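Long-range contacts in UTP-glucose-1-phosphate uridylyltransferase 2 (Trypanosoma brucei, PDB 3GUE), which probably catalyses the reversible transfer of a uridylyl group from UTP to alpha-D-glucose 1-phosphate, giving UDP-glucose and diphosphate: residues A[189-195]-A[348-352]; A[323-327]-A[354-358]. One frame throughout, in Å; residues are numbered along the deposited sequence.

Contact 1: A[189-195]-A[348-352]. With UPG (uridine-5'-diphosphate-glucose), chain C.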
ATOM      1  N   PRO A 189      -9.120  -9.631  -0.364  1.00 26.12           N
ATOM      2  CA  PRO A 189      -8.058 -10.549  -0.821  1.00 25.57           C
ATOM      3  C   PRO A 189      -6.758  -9.907  -1.386  1.00 25.79           C
ATOM      4  O   PRO A 189      -6.070 -10.536  -2.199  1.00 25.90           O
ATOM      5  CB  PRO A 189      -8.767 -11.359  -1.898  1.00 24.87           C
ATOM      6  CG  PRO A 189      -9.837 -10.464  -2.436  1.00 25.83           C
ATOM      7  CD  PRO A 189     -10.181  -9.447  -1.387  1.00 25.84           C
ATOM      8  N   GLY A 190      -6.456  -8.672  -0.987  1.00 26.63           N
ATOM      9  CA  GLY A 190      -5.259  -7.939  -1.455  1.00 26.65           C
ATOM     10  C   GLY A 190      -5.680  -6.933  -2.505  1.00 26.48           C
ATOM     11  O   GLY A 190      -6.748  -7.077  -3.074  1.00 26.84           O
ATOM     12  N   HIS A 191      -4.865  -5.894  -2.720  1.00 26.67           N
ATOM     13  CA  HIS A 191      -5.028  -4.966  -3.832  1.00 26.61           C
ATOM     14  C   HIS A 191      -4.836  -5.612  -5.236  1.00 26.95           C
ATOM     15  O   HIS A 191      -5.299  -5.072  -6.232  1.00 28.63           O
ATOM     16  CB  HIS A 191      -4.202  -3.659  -3.618  1.00 26.36           C
ATOM     17  CG  HIS A 191      -2.791  -3.900  -3.146  1.00 25.14           C
ATOM     18  ND1 HIS A 191      -1.831  -4.486  -3.938  1.00 26.07           N
ATOM     19  CD2 HIS A 191      -2.206  -3.704  -1.938  1.00 25.19           C
ATOM     20  CE1 HIS A 191      -0.703  -4.618  -3.252  1.00 25.44           C
ATOM     21  NE2 HIS A 191      -0.906  -4.156  -2.030  1.00 25.17           N
ATOM     22  N   GLY A 192      -4.211  -6.785  -5.314  1.00 27.16           N
ATOM     23  CA  GLY A 192      -4.186  -7.555  -6.561  1.00 26.78           C
ATOM     24  C   GLY A 192      -5.580  -7.834  -7.094  1.00 27.54           C
ATOM     25  O   GLY A 192      -5.738  -8.102  -8.298  1.00 28.25           O
ATOM     26  N   ASP A 193      -6.574  -7.731  -6.188  1.00 27.06           N
ATOM     27  CA  ASP A 193      -8.003  -7.969  -6.427  1.00 26.70           C
ATOM     28  C   ASP A 193      -8.560  -6.964  -7.434  1.00 26.60           C
ATOM     29  O   ASP A 193      -9.554  -7.223  -8.091  1.00 25.79           O
ATOM     30  CB  ASP A 193      -8.761  -7.857  -5.090  1.00 27.46           C
ATOM     31  CG  ASP A 193     -10.166  -8.469  -5.106  1.00 26.67           C
ATOM     32  OD1 ASP A 193     -10.421  -9.477  -5.801  1.00 24.52           O
ATOM     33  OD2 ASP A 193     -11.026  -7.973  -4.345  1.00 28.57           O
ATOM     34  N   VAL A 194      -7.899  -5.816  -7.561  1.00 26.48           N
ATOM     35  CA  VAL A 194      -8.364  -4.750  -8.455  1.00 26.04           C
ATOM     36  C   VAL A 194      -8.728  -5.157  -9.897  1.00 26.26           C
ATOM     37  O   VAL A 194      -9.700  -4.660 -10.462  1.00 25.99           O
ATOM     38  CB  VAL A 194      -7.364  -3.550  -8.467  1.00 25.34           C
ATOM     39  CG1 VAL A 194      -6.007  -3.946  -9.124  1.00 26.03           C
ATOM     40  CG2 VAL A 194      -8.012  -2.345  -9.155  1.00 25.68           C
ATOM     41  N   TYR A 195      -7.964  -6.077 -10.482  1.00 27.89           N
ATOM     42  CA  TYR A 195      -8.129  -6.398 -11.896  1.00 26.95           C
ATOM     43  C   TYR A 195      -9.451  -7.146 -12.127  1.00 27.04           C
ATOM     44  O   TYR A 195     -10.267  -6.733 -12.967  1.00 26.74           O
ATOM     45  CB  TYR A 195      -6.915  -7.164 -12.447  1.00 27.38           C
ATOM     46  CG  TYR A 195      -5.567  -6.479 -12.224  1.00 28.56           C
ATOM     47  CD1 TYR A 195      -5.242  -5.257 -12.856  1.00 28.18           C
ATOM     48  CD2 TYR A 195      -4.614  -7.049 -11.379  1.00 28.52           C
ATOM     49  CE1 TYR A 195      -3.998  -4.632 -12.641  1.00 27.44           C
ATOM     50  CE2 TYR A 195      -3.371  -6.439 -11.171  1.00 29.97           C
ATOM     51  CZ  TYR A 195      -3.069  -5.225 -11.800  1.00 29.32           C
ATOM     52  OH  TYR A 195      -1.825  -4.639 -11.588  1.00 29.64           O
ATOM     53  N   LEU A 348      -5.287 -15.552   2.258  1.00 26.76           N
ATOM     54  CA  LEU A 348      -4.849 -15.711   0.881  1.00 27.13           C
ATOM     55  C   LEU A 348      -5.068 -14.355   0.184  1.00 27.38           C
ATOM     56  O   LEU A 348      -6.155 -13.797   0.236  1.00 27.92           O
ATOM     57  CB  LEU A 348      -5.637 -16.820   0.193  1.00 26.30           C
ATOM     58  CG  LEU A 348      -5.671 -18.217   0.812  1.00 25.93           C
ATOM     59  CD1 LEU A 348      -6.286 -19.196  -0.176  1.00 27.57           C
ATOM     60  CD2 LEU A 348      -4.315 -18.709   1.265  1.00 26.85           C
ATOM     61  N   GLU A 349      -4.007 -13.822  -0.421  1.00 28.04           N
ATOM     62  CA  GLU A 349      -3.996 -12.450  -0.929  1.00 28.87           C
ATOM     63  C   GLU A 349      -3.103 -12.377  -2.152  1.00 27.83           C
ATOM     64  O   GLU A 349      -2.113 -13.117  -2.236  1.00 29.56           O
ATOM     65  CB  GLU A 349      -3.406 -11.493   0.112  1.00 28.18           C
ATOM     66  CG  GLU A 349      -4.284 -11.195   1.314  1.00 33.39           C
ATOM     67  CD  GLU A 349      -3.500 -11.286   2.601  1.00 35.81           C
ATOM     68  OE1 GLU A 349      -2.439 -11.932   2.571  1.00 41.51           O
ATOM     69  OE2 GLU A 349      -3.926 -10.716   3.627  1.00 37.64           O
ATOM     70  N   VAL A 350      -3.439 -11.469  -3.072  1.00 27.10           N
ATOM     71  CA  VAL A 350      -2.562 -11.095  -4.191  1.00 26.52           C
ATOM     72  C   VAL A 350      -2.209  -9.600  -4.212  1.00 25.64           C
ATOM     73  O   VAL A 350      -2.937  -8.771  -3.646  1.00 26.02           O
ATOM     74  CB  VAL A 350      -3.200 -11.441  -5.552  1.00 26.63           C
ATOM     75  CG1 VAL A 350      -3.095 -12.914  -5.825  1.00 26.81           C
ATOM     76  CG2 VAL A 350      -4.670 -10.982  -5.590  1.00 25.63           C
ATOM     77  N   ALA A 351      -1.093  -9.263  -4.876  1.00 25.55           N
ATOM     78  CA  ALA A 351      -0.598  -7.867  -4.977  1.00 25.06           C
ATOM     79  C   ALA A 351      -0.712  -7.373  -6.438  1.00 24.67           C
ATOM     80  O   ALA A 351      -0.335  -8.085  -7.391  1.00 24.63           O
ATOM     81  CB  ALA A 351       0.820  -7.785  -4.506  1.00 25.50           C
ATOM     82  N   MET A 352      -1.208  -6.155  -6.612  1.00 24.95           N
ATOM     83  CA  MET A 352      -1.451  -5.655  -7.969  1.00 26.27           C
ATOM     84  C   MET A 352      -0.130  -5.541  -8.752  1.00 25.97           C
ATOM     85  O   MET A 352      -0.121  -5.598  -9.986  1.00 27.12           O
ATOM     86  CB  MET A 352      -2.265  -4.370  -7.958  1.00 25.51           C
ATOM     87  CG  MET A 352      -1.555  -3.199  -7.323  1.00 26.80           C
ATOM     88  SD  MET A 352      -2.318  -1.659  -7.832  1.00 29.57           S
ATOM     89  CE  MET A 352      -0.981  -0.538  -7.466  1.00 26.05           C
TER
HETATM   90  N1  UPG C 484      -5.508  -2.448   0.035  1.00 21.25           N
HETATM   91  C2  UPG C 484      -6.715  -2.671  -0.659  1.00 21.84           C
HETATM   92  N3  UPG C 484      -7.221  -3.958  -0.652  1.00 23.09           N
HETATM   93  C4  UPG C 484      -6.605  -5.008  -0.012  1.00 23.06           C
HETATM   94  C5  UPG C 484      -5.396  -4.799   0.663  1.00 23.85           C
HETATM   95  C6  UPG C 484      -4.835  -3.527   0.690  1.00 22.35           C
HETATM   96  O2  UPG C 484      -7.364  -1.792  -1.246  1.00 19.71           O
HETATM   97  O4  UPG C 484      -7.160  -6.114  -0.060  1.00 21.14           O
HETATM   98  C1C UPG C 484      -4.912  -1.073   0.055  1.00 20.87           C
HETATM   99  C2C UPG C 484      -4.436  -0.455   1.374  1.00 19.46           C
HETATM  100  O2C UPG C 484      -5.536   0.116   2.096  1.00 17.26           O
HETATM  101  C3C UPG C 484      -3.514   0.635   0.834  1.00 19.19           C
HETATM  102  C4C UPG C 484      -2.851  -0.054  -0.348  1.00 18.49           C
HETATM  103  O4C UPG C 484      -3.718  -1.150  -0.744  1.00 16.57           O
HETATM  104  O3C UPG C 484      -4.309   1.709   0.333  1.00 20.36           O
HETATM  105  C5C UPG C 484      -1.466  -0.666   0.043  1.00 17.44           C
HETATM  106  O5C UPG C 484      -1.552  -1.741   0.940  1.00 15.94           O
HETATM  107  PA  UPG C 484      -0.495  -1.902   2.148  1.00 18.72           P
HETATM  108  O1A UPG C 484      -0.423  -0.553   2.777  1.00 20.56           O
HETATM  109  O2A UPG C 484      -0.792  -3.074   2.981  1.00 20.57           O
HETATM  110  O3A UPG C 484       0.913  -2.132   1.327  1.00 19.64           O
HETATM  111  PB  UPG C 484       1.557  -3.547   0.845  1.00 21.38           P
HETATM  112  O1B UPG C 484       0.530  -4.282   0.087  1.00 17.81           O
HETATM  113  O2B UPG C 484       2.276  -4.224   1.970  1.00 17.01           O
HETATM  114  O3B UPG C 484       2.726  -2.970  -0.091  1.00 17.61           O
HETATM  115  C1' UPG C 484       2.358  -2.233  -1.314  1.00 17.06           C
HETATM  116  C2' UPG C 484       2.945  -2.956  -2.518  1.00 20.54           C
HETATM  117  C3' UPG C 484       4.452  -3.048  -2.310  1.00 20.13           C
HETATM  118  C4' UPG C 484       5.029  -1.626  -2.216  1.00 19.24           C
HETATM  119  C5' UPG C 484       4.345  -0.844  -1.066  1.00 20.96           C
HETATM  120  C6' UPG C 484       4.665   0.625  -1.161  1.00 20.78           C
HETATM  121  O2' UPG C 484       2.399  -4.282  -2.649  1.00 22.23           O
HETATM  122  O3' UPG C 484       5.020  -3.807  -3.364  1.00 17.24           O
HETATM  123  O4' UPG C 484       6.431  -1.669  -2.003  1.00 20.50           O
HETATM  124  O5' UPG C 484       2.894  -0.907  -1.134  1.00 19.65           O
HETATM  125  O6' UPG C 484       4.356   1.254   0.084  1.00 20.23           O

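Contact 2: A[323-327]-A[354-358]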
ATOM      1  N   VAL A 323      -9.560 -14.870 -15.199  1.00 26.71           N
ATOM      2  CA  VAL A 323      -8.674 -15.457 -14.171  1.00 26.92           C
ATOM      3  C   VAL A 323      -7.173 -15.162 -14.404  1.00 27.33           C
ATOM      4  O   VAL A 323      -6.480 -15.924 -15.094  1.00 26.44           O
ATOM      5  CB  VAL A 323      -8.975 -17.009 -13.976  1.00 26.79           C
ATOM      6  CG1 VAL A 323      -8.085 -17.638 -12.903  1.00 26.46           C
ATOM      7  CG2 VAL A 323     -10.425 -17.219 -13.607  1.00 25.67           C
ATOM      8  N   LEU A 324      -6.682 -14.047 -13.838  1.00 27.44           N
ATOM      9  CA  LEU A 324      -5.242 -13.745 -13.857  1.00 28.80           C
ATOM     10  C   LEU A 324      -4.464 -14.686 -12.927  1.00 28.93           C
ATOM     11  O   LEU A 324      -4.916 -14.986 -11.821  1.00 28.42           O
ATOM     12  CB  LEU A 324      -4.951 -12.295 -13.431  1.00 28.81           C
ATOM     13  CG  LEU A 324      -5.464 -11.171 -14.326  1.00 30.62           C
ATOM     14  CD1 LEU A 324      -5.095  -9.810 -13.758  1.00 30.03           C
ATOM     15  CD2 LEU A 324      -4.984 -11.308 -15.783  1.00 31.37           C
ATOM     16  N   ARG A 325      -3.286 -15.114 -13.384  1.00 29.10           N
ATOM     17  CA  ARG A 325      -2.437 -16.030 -12.625  1.00 29.80           C
ATOM     18  C   ARG A 325      -1.526 -15.262 -11.675  1.00 29.55           C
ATOM     19  O   ARG A 325      -0.316 -15.477 -11.699  1.00 30.28           O
ATOM     20  CB  ARG A 325      -1.552 -16.871 -13.574  1.00 29.97           C
ATOM     21  CG  ARG A 325      -2.272 -17.570 -14.705  1.00 30.07           C
ATOM     22  CD  ARG A 325      -1.313 -18.379 -15.602  1.00 30.67           C
ATOM     23  NE  ARG A 325      -0.879 -17.646 -16.799  1.00 31.27           N
ATOM     24  CZ  ARG A 325       0.224 -16.899 -16.879  1.00 31.69           C
ATOM     25  NH1 ARG A 325       1.027 -16.763 -15.835  1.00 32.46           N
ATOM     26  NH2 ARG A 325       0.527 -16.277 -18.013  1.00 33.59           N
ATOM     27  N   LEU A 326      -2.077 -14.352 -10.866  1.00 28.74           N
ATOM     28  CA  LEU A 326      -1.267 -13.655  -9.869  1.00 27.84           C
ATOM     29  C   LEU A 326      -0.806 -14.646  -8.797  1.00 27.32           C
ATOM     30  O   LEU A 326      -1.569 -15.524  -8.404  1.00 27.70           O
ATOM     31  CB  LEU A 326      -2.057 -12.503  -9.229  1.00 27.75           C
ATOM     32  CG  LEU A 326      -2.361 -11.245 -10.061  1.00 27.60           C
ATOM     33  CD1 LEU A 326      -3.281 -10.327  -9.279  1.00 28.74           C
ATOM     34  CD2 LEU A 326      -1.100 -10.480 -10.409  1.00 25.64           C
ATOM     35  N   PRO A 327       0.444 -14.518  -8.327  1.00 26.69           N
ATOM     36  CA  PRO A 327       0.910 -15.441  -7.272  1.00 26.97           C
ATOM     37  C   PRO A 327       0.217 -15.227  -5.926  1.00 26.84           C
ATOM     38  O   PRO A 327       0.107 -14.079  -5.428  1.00 25.09           O
ATOM     39  CB  PRO A 327       2.411 -15.152  -7.172  1.00 27.45           C
ATOM     40  CG  PRO A 327       2.592 -13.811  -7.736  1.00 26.30           C
ATOM     41  CD  PRO A 327       1.475 -13.545  -8.711  1.00 26.47           C
ATOM     42  N   ALA A 354       2.207  -7.654  -8.965  1.00 23.30           N
ATOM     43  CA  ALA A 354       2.609  -8.953  -9.503  1.00 23.62           C
ATOM     44  C   ALA A 354       2.166  -9.152 -10.974  1.00 23.39           C
ATOM     45  O   ALA A 354       2.634 -10.072 -11.659  1.00 24.56           O
ATOM     46  CB  ALA A 354       2.094 -10.104  -8.559  1.00 24.23           C
ATOM     47  N   ALA A 355       1.272  -8.285 -11.449  1.00 23.35           N
ATOM     48  CA  ALA A 355       0.872  -8.269 -12.874  1.00 23.41           C
ATOM     49  C   ALA A 355       2.004  -7.778 -13.785  1.00 22.93           C
ATOM     50  O   ALA A 355       1.855  -7.710 -15.014  1.00 22.75           O
ATOM     51  CB  ALA A 355      -0.393  -7.409 -13.090  1.00 22.99           C
ATOM     52  N   ILE A 356       3.120  -7.387 -13.189  1.00 22.68           N
ATOM     53  CA  ILE A 356       4.250  -6.914 -13.997  1.00 23.66           C
ATOM     54  C   ILE A 356       4.779  -7.987 -14.961  1.00 24.62           C
ATOM     55  O   ILE A 356       5.194  -7.648 -16.063  1.00 25.15           O
ATOM     56  CB  ILE A 356       5.386  -6.279 -13.144  1.00 23.30           C
ATOM     57  CG1 ILE A 356       6.433  -5.604 -14.054  1.00 21.17           C
ATOM     58  CG2 ILE A 356       5.994  -7.301 -12.148  1.00 26.12           C
ATOM     59  CD1 ILE A 356       7.659  -5.167 -13.281  1.00 22.00           C
ATOM     60  N   SER A 357       4.723  -9.268 -14.592  1.00 25.16           N
ATOM     61  CA  SER A 357       5.096 -10.326 -15.569  1.00 26.97           C
ATOM     62  C   SER A 357       3.952 -10.816 -16.473  1.00 27.55           C
ATOM     63  O   SER A 357       4.186 -11.513 -17.466  1.00 28.89           O
ATOM     64  CB  SER A 357       5.739 -11.532 -14.875  1.00 27.09           C
ATOM     65  OG  SER A 357       4.788 -12.315 -14.170  1.00 27.88           O
ATOM     66  N   LEU A 358       2.722 -10.459 -16.134  1.00 27.22           N
ATOM     67  CA  LEU A 358       1.540 -11.010 -16.822  1.00 26.81           C
ATOM     68  C   LEU A 358       1.153 -10.241 -18.086  1.00 26.40           C
ATOM     69  O   LEU A 358       0.656 -10.820 -19.052  1.00 26.10           O
ATOM     70  CB  LEU A 358       0.366 -11.077 -15.859  1.00 26.57           C
ATOM     71  CG  LEU A 358       0.548 -11.903 -14.602  1.00 28.07           C
ATOM     72  CD1 LEU A 358      -0.727 -11.850 -13.808  1.00 30.41           C
ATOM     73  CD2 LEU A 358       0.922 -13.351 -14.928  1.00 28.24           C
TER

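Contact 1: A[189-195]-A[348-352]
Pro189 opens the contact through its carbonyl: Pro189 O accepts a hydrogen bond from Val350 N at 2.9 Å, reinforced by a CA-H...O approach from Glu349. At Gly190 the backbone takes a positive phi (102°) that suits glycine, and Gly190 N makes a weak hydrogen bond to O4 of the uracil of UDP-glucose. His191 bridges protein and ligand through its two ring nitrogens. Its ND1 accepts the nearly straight bond from Met352 N (3.2 Å, 174°), the donor lying close to the ring plane, while NE2 donates to O1B of the UDP-glucose beta-phosphate at 2.6 Å. The ring reaches both because CG sits between the backbone N and the carbonyl carbon (chi1 46°), and the two bonds at its edge together fix the turn of the ring. Gly192 N bonds to Val350 O at 2.9 Å from above the carbonyl plane, and Val350 CG2 packs on Gly192 CA at 3.6 Å. Asp193 OD2 accepts hydrogen bonds from Asn163 N and Gln162 NE2. Val194 CG1 lies over the centre of the Tyr195 ring and touches Met352 CB, while Tyr195 OH donates a short bond to Met352 O (2.5 Å). The contact thus joins the segment leading into helix 194-201 to the one that follows on from strand 344-349, with Leu348 packed on helix 26-40 and Met352 packed against strands 77-83 and 300-309 of the central mixed sheet of this GT-A-like fold.

Contact 2: A[323-327]-A[354-358]
Leu326 and Leu358 meet at the centre of a loop-to-loop packing contact, in which an inverse gamma turn centred on Arg325 faces a 3-10 turn that includes residues 354-356. No hydrogen bond crosses between the segments. The apolar contacts gather on one methyl, Leu326 CD2, which lies 3.7 Å from Leu358 CD1 and 3.7 Å from Ala354 CB, and presses on the backbone of the 3-10 turn at Ala355 N, 3.4 Å away. The two leucine side chains cross at about a right angle, and Leu358 CD1 also reaches Leu324 CB more loosely, at 4.3 Å. Polar groups within each segment hold its own shape: Leu358 N bonds to Ala355 O, and Leu326 N makes a weak bond to Leu324 O across the gamma turn. Beyond the two segments, Leu324 and Leu358 share Met316 of helix 310-319, so the pair of loops is packed against that helix. At the more exposed side, a charged side chain joins the apolar packing. The bend of the arginine chain at chi3 (-96°) carries Arg325 NH1 to 3.5 Å from Leu358 CD2, an oblique approach. On the proline side packing is tight, with Pro327 CD 3.5 Å from Ala354 CB.

The two contacts lie about 10 Å apart between centres, and their segments alternate along the chain: 348-352 runs almost directly into 354-358, while 323-327 precedes strand 329-334, which pairs with strand 344-349. They also touch. Tyr195 is shared between them, its OH 3.5 Å from Ala355 CB and its CB 3.5 Å from Leu324 CD1, and Val350 CG1 lies 3.4 Å from Pro327 O. Contact 1 reaches UDP-glucose directly at the uracil and the beta-phosphate. Contact 2 stands behind it as an outer layer, the side chain of Ala354 about 8 Å from the bound nucleotide sugar and about 7 Å from that of Glu280, another residue that binds UDP-glucose.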